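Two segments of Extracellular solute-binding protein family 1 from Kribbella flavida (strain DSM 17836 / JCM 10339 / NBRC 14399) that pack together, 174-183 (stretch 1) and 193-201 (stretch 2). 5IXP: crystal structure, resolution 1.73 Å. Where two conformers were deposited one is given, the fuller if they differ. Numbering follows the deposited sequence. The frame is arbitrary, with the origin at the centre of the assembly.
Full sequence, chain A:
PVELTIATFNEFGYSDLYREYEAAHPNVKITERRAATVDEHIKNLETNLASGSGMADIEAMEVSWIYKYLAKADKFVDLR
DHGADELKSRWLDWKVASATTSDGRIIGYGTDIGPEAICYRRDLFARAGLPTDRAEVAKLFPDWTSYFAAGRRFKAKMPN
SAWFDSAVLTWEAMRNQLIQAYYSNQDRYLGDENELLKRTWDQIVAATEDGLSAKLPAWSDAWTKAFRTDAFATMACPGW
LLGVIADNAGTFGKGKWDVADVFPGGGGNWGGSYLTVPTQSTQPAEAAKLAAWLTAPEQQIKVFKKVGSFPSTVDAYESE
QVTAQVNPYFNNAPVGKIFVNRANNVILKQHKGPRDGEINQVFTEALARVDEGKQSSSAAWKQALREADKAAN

Stretch 1 (174-183) MRNQLIQAYY
Stretch 2 (193-201) ENELLKRTW

Stretch 1 begins in a helix that includes Met174 and Arg175, with a type I turn from Arg175 to Leu178 (Leu178 N to Arg175 O, 3.2 Å), and continues as an irregular chain. Stretch 2 is helical from Glu195 onward. The two run antiparallel, with CA–CA distances of 7.2 Å for Met174–Thr200, 7.9 Å for Leu178–Leu196 and 6.4 Å for Ala181–Leu197; together they bury 452 Å².

Thr200, Leu197 and Leu178 cover the most surface. Thr200 (chi1 m) points toward stretch 1. Its OG1 donates to Leu196 O one helical turn back (2.9 Å), which satisfies the hydroxyl hydrogen within the helix, while CG2 lies 3.9 Å from CB of Met174, a selenomethionine in the m, t, p rotamer.

Leu178 (phi/psi −61/149; rotamer m, t) also points across the contact. Leu178 CD2 is 4.1 Å from Leu196 CD1, Leu178 CD1 is 4.1 Å from Leu197 CD1, and both Leu178 methyls, CD1 and CD2, lie 4.1 Å from Thr200 OG1. Leu178 thus bridges successive turns of the helix.

Leu197 starts sideways, but its t, p rotamer brings the branched end nearer. CD1 reaches Arg175 CG at 3.9 Å; CD2 lies 3.9 Å from Ala181 O and approaches Tyr182 CE1 obliquely at 3.8 Å. Tyr182 has its CA-to-CB bond directed away, yet its ring (chi1 −55°, chi2 −52°) returns to this methyl.

Polar anchoring comes from Asn194, the N-cap residue (phi/psi −112/99; chi1 t, chi2 −12°). Its ND2 donates to Gln180 O and Ala181 O, both at 3.0 Å, with N–H···O angles of 142° and 159°. Meanwhile OD1 accepts weak bonds from Leu196 N (3.1 Å) and Leu197 N (3.3 Å). One amide therefore caps the helix and ties its start to two consecutive carbonyls of stretch 1.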

# COMPACT_ATOMS: atom_id res chain seq x y z
N MSE A 174 -6.24 -4.81 8.38
CA MSE A 174 -6.23 -4.71 9.83
C MSE A 174 -4.84 -4.84 10.43
O MSE A 174 -4.48 -4.08 11.33
CB MSE A 174 -7.14 -5.77 10.44
CG MSE A 174 -8.59 -5.64 10.01
SE MSE A 174 -9.63 -7.03 10.88
CE MSE A 174 -9.36 -6.44 12.73
N ARG A 175 -4.07 -5.82 9.96
CA ARG A 175 -2.78 -6.09 10.59
C ARG A 175 -1.86 -4.88 10.50
O ARG A 175 -1.10 -4.60 11.43
CB ARG A 175 -2.09 -7.29 9.94
CG ARG A 175 -0.95 -7.78 10.82
CD ARG A 175 0.01 -8.64 10.06
NE ARG A 175 0.87 -7.86 9.17
CZ ARG A 175 0.65 -7.71 7.87
NH1 ARG A 175 -0.42 -8.25 7.31
NH2 ARG A 175 1.50 -7.01 7.13
N ASN A 176 -1.91 -4.17 9.38
CA ASN A 176 -0.97 -3.06 9.21
C ASN A 176 -1.30 -1.87 10.09
O ASN A 176 -0.47 -0.96 10.19
CB ASN A 176 -0.93 -2.65 7.74
CG ASN A 176 -0.06 -3.57 6.93
OD1 ASN A 176 1.15 -3.60 7.12
ND2 ASN A 176 -0.67 -4.36 6.06
N GLN A 177 -2.46 -1.86 10.75
CA GLN A 177 -2.79 -0.81 11.70
C GLN A 177 -2.27 -1.07 13.10
O GLN A 177 -2.22 -0.13 13.90
CB GLN A 177 -4.30 -0.62 11.80
CG GLN A 177 -4.95 -0.11 10.56
CD GLN A 177 -6.44 0.05 10.76
OE1 GLN A 177 -7.06 -0.74 11.46
NE2 GLN A 177 -7.00 1.09 10.18
N LEU A 178 -1.95 -2.31 13.44
CA LEU A 178 -1.51 -2.62 14.79
C LEU A 178 -0.24 -1.86 15.11
O LEU A 178 0.57 -1.56 14.23
CB LEU A 178 -1.26 -4.12 14.94
CG LEU A 178 -2.45 -5.00 14.59
CD1 LEU A 178 -2.06 -6.47 14.62
CD2 LEU A 178 -3.60 -4.72 15.56
N ILE A 179 -0.07 -1.53 16.40
CA ILE A 179 1.16 -0.90 16.86
C ILE A 179 2.33 -1.87 16.72
O ILE A 179 3.44 -1.47 16.37
CB ILE A 179 1.01 -0.40 18.30
CG1 ILE A 179 0.13 0.84 18.35
CG2 ILE A 179 2.37 -0.09 18.91
CD1 ILE A 179 0.11 1.50 19.72
N GLN A 180 2.10 -3.15 17.00
CA GLN A 180 3.10 -4.14 16.67
C GLN A 180 2.41 -5.35 16.06
O GLN A 180 1.27 -5.68 16.39
CB GLN A 180 3.93 -4.57 17.89
CG GLN A 180 3.24 -5.51 18.81
CD GLN A 180 4.03 -5.73 20.07
OE1 GLN A 180 4.92 -4.95 20.39
NE2 GLN A 180 3.70 -6.79 20.79
N ALA A 181 3.11 -5.99 15.13
CA ALA A 181 2.58 -7.19 14.51
C ALA A 181 3.52 -8.34 14.81
O ALA A 181 3.28 -9.11 15.74
CB ALA A 181 2.39 -6.99 13.00
N TYR A 182 4.61 -8.44 14.07
CA TYR A 182 5.50 -9.57 14.23
C TYR A 182 6.75 -9.25 15.03
O TYR A 182 7.39 -10.18 15.53
CB TYR A 182 5.88 -10.11 12.85
CG TYR A 182 4.69 -10.45 12.00
CD1 TYR A 182 3.67 -11.29 12.49
CD2 TYR A 182 4.55 -9.93 10.72
CE1 TYR A 182 2.57 -11.60 11.71
CE2 TYR A 182 3.45 -10.25 9.93
CZ TYR A 182 2.46 -11.08 10.43
OH TYR A 182 1.37 -11.39 9.63
N TYR A 183 7.12 -7.98 15.16
CA TYR A 183 8.41 -7.61 15.72
C TYR A 183 8.27 -6.57 16.82
O TYR A 183 7.43 -5.68 16.76
CB TYR A 183 9.35 -7.06 14.65
CG TYR A 183 9.92 -8.10 13.72
CD1 TYR A 183 11.10 -8.76 14.03
CD2 TYR A 183 9.29 -8.41 12.52
CE1 TYR A 183 11.64 -9.70 13.17
CE2 TYR A 183 9.82 -9.36 11.65
CZ TYR A 183 10.99 -10.00 11.98
OH TYR A 183 11.53 -10.93 11.13
N GLU A 193 3.65 -14.17 20.73
CA GLU A 193 3.39 -13.54 22.01
C GLU A 193 2.49 -12.32 21.89
O GLU A 193 2.41 -11.52 22.83
CB GLU A 193 4.70 -13.17 22.70
CG GLU A 193 5.52 -14.36 23.12
CD GLU A 193 6.90 -13.98 23.63
OE1 GLU A 193 7.28 -12.79 23.50
OE2 GLU A 193 7.61 -14.86 24.15
N ASN A 194 1.82 -12.15 20.76
CA ASN A 194 1.02 -10.95 20.48
C ASN A 194 -0.45 -11.36 20.45
O ASN A 194 -0.93 -11.87 19.44
CB ASN A 194 1.46 -10.34 19.15
CG ASN A 194 0.81 -9.00 18.87
OD1 ASN A 194 -0.15 -8.60 19.54
ND2 ASN A 194 1.32 -8.31 17.86
N GLU A 195 -1.16 -11.11 21.56
CA GLU A 195 -2.57 -11.50 21.60
C GLU A 195 -3.41 -10.65 20.67
O GLU A 195 -4.44 -11.12 20.16
CB GLU A 195 -3.12 -11.44 23.04
CG GLU A 195 -4.50 -12.12 23.18
CD GLU A 195 -5.10 -12.06 24.60
OE1 GLU A 195 -4.39 -11.68 25.55
OE2 GLU A 195 -6.30 -12.41 24.74
N LEU A 196 -3.00 -9.40 20.40
CA LEU A 196 -3.77 -8.58 19.48
C LEU A 196 -3.76 -9.16 18.07
O LEU A 196 -4.75 -9.05 17.34
CB LEU A 196 -3.24 -7.15 19.46
CG LEU A 196 -4.28 -6.12 19.89
CD1 LEU A 196 -3.76 -4.74 19.64
CD2 LEU A 196 -5.59 -6.35 19.17
N LEU A 197 -2.65 -9.79 17.69
CA LEU A 197 -2.59 -10.49 16.41
C LEU A 197 -3.60 -11.63 16.36
O LEU A 197 -4.33 -11.79 15.37
CB LEU A 197 -1.17 -11.00 16.21
CG LEU A 197 -0.68 -11.42 14.84
CD1 LEU A 197 -0.70 -10.22 13.88
CD2 LEU A 197 0.73 -11.98 15.00
N LYS A 198 -3.66 -12.44 17.42
CA LYS A 198 -4.65 -13.52 17.47
C LYS A 198 -6.07 -12.96 17.50
O LYS A 198 -6.99 -13.53 16.90
CB LYS A 198 -4.39 -14.43 18.68
CG LYS A 198 -5.35 -15.65 18.81
CD LYS A 198 -5.45 -16.44 17.50
CE LYS A 198 -5.86 -17.91 17.71
NZ LYS A 198 -7.20 -18.11 18.33
N ARG A 199 -6.28 -11.82 18.18
CA ARG A 199 -7.62 -11.26 18.20
C ARG A 199 -8.05 -10.80 16.81
O ARG A 199 -9.22 -10.95 16.44
CB ARG A 199 -7.70 -10.11 19.22
CG ARG A 199 -7.98 -10.63 20.62
CD ARG A 199 -8.40 -9.54 21.58
NE ARG A 199 -8.46 -10.06 22.94
CZ ARG A 199 -9.01 -9.40 23.96
NH1 ARG A 199 -9.55 -8.21 23.76
NH2 ARG A 199 -9.02 -9.95 25.17
N THR A 200 -7.11 -10.23 16.05
CA THR A 200 -7.37 -9.88 14.66
C THR A 200 -7.75 -11.11 13.85
O THR A 200 -8.74 -11.11 13.11
CB THR A 200 -6.13 -9.20 14.06
OG1 THR A 200 -5.83 -8.02 14.80
CG2 THR A 200 -6.35 -8.86 12.60
N TRP A 201 -6.94 -12.16 13.97
CA TRP A 201 -7.24 -13.44 13.34
C TRP A 201 -8.65 -13.92 13.72
O TRP A 201 -9.46 -14.26 12.85
CB TRP A 201 -6.18 -14.47 13.76
CG TRP A 201 -6.43 -15.90 13.35
CD1 TRP A 201 -7.20 -16.83 14.00
CD2 TRP A 201 -5.84 -16.59 12.23
NE1 TRP A 201 -7.15 -18.04 13.34
CE2 TRP A 201 -6.32 -17.92 12.25
CE3 TRP A 201 -4.96 -16.20 11.21
CZ2 TRP A 201 -5.95 -18.87 11.29
CZ3 TRP A 201 -4.60 -17.14 10.25
CH2 TRP A 201 -5.09 -18.46 10.29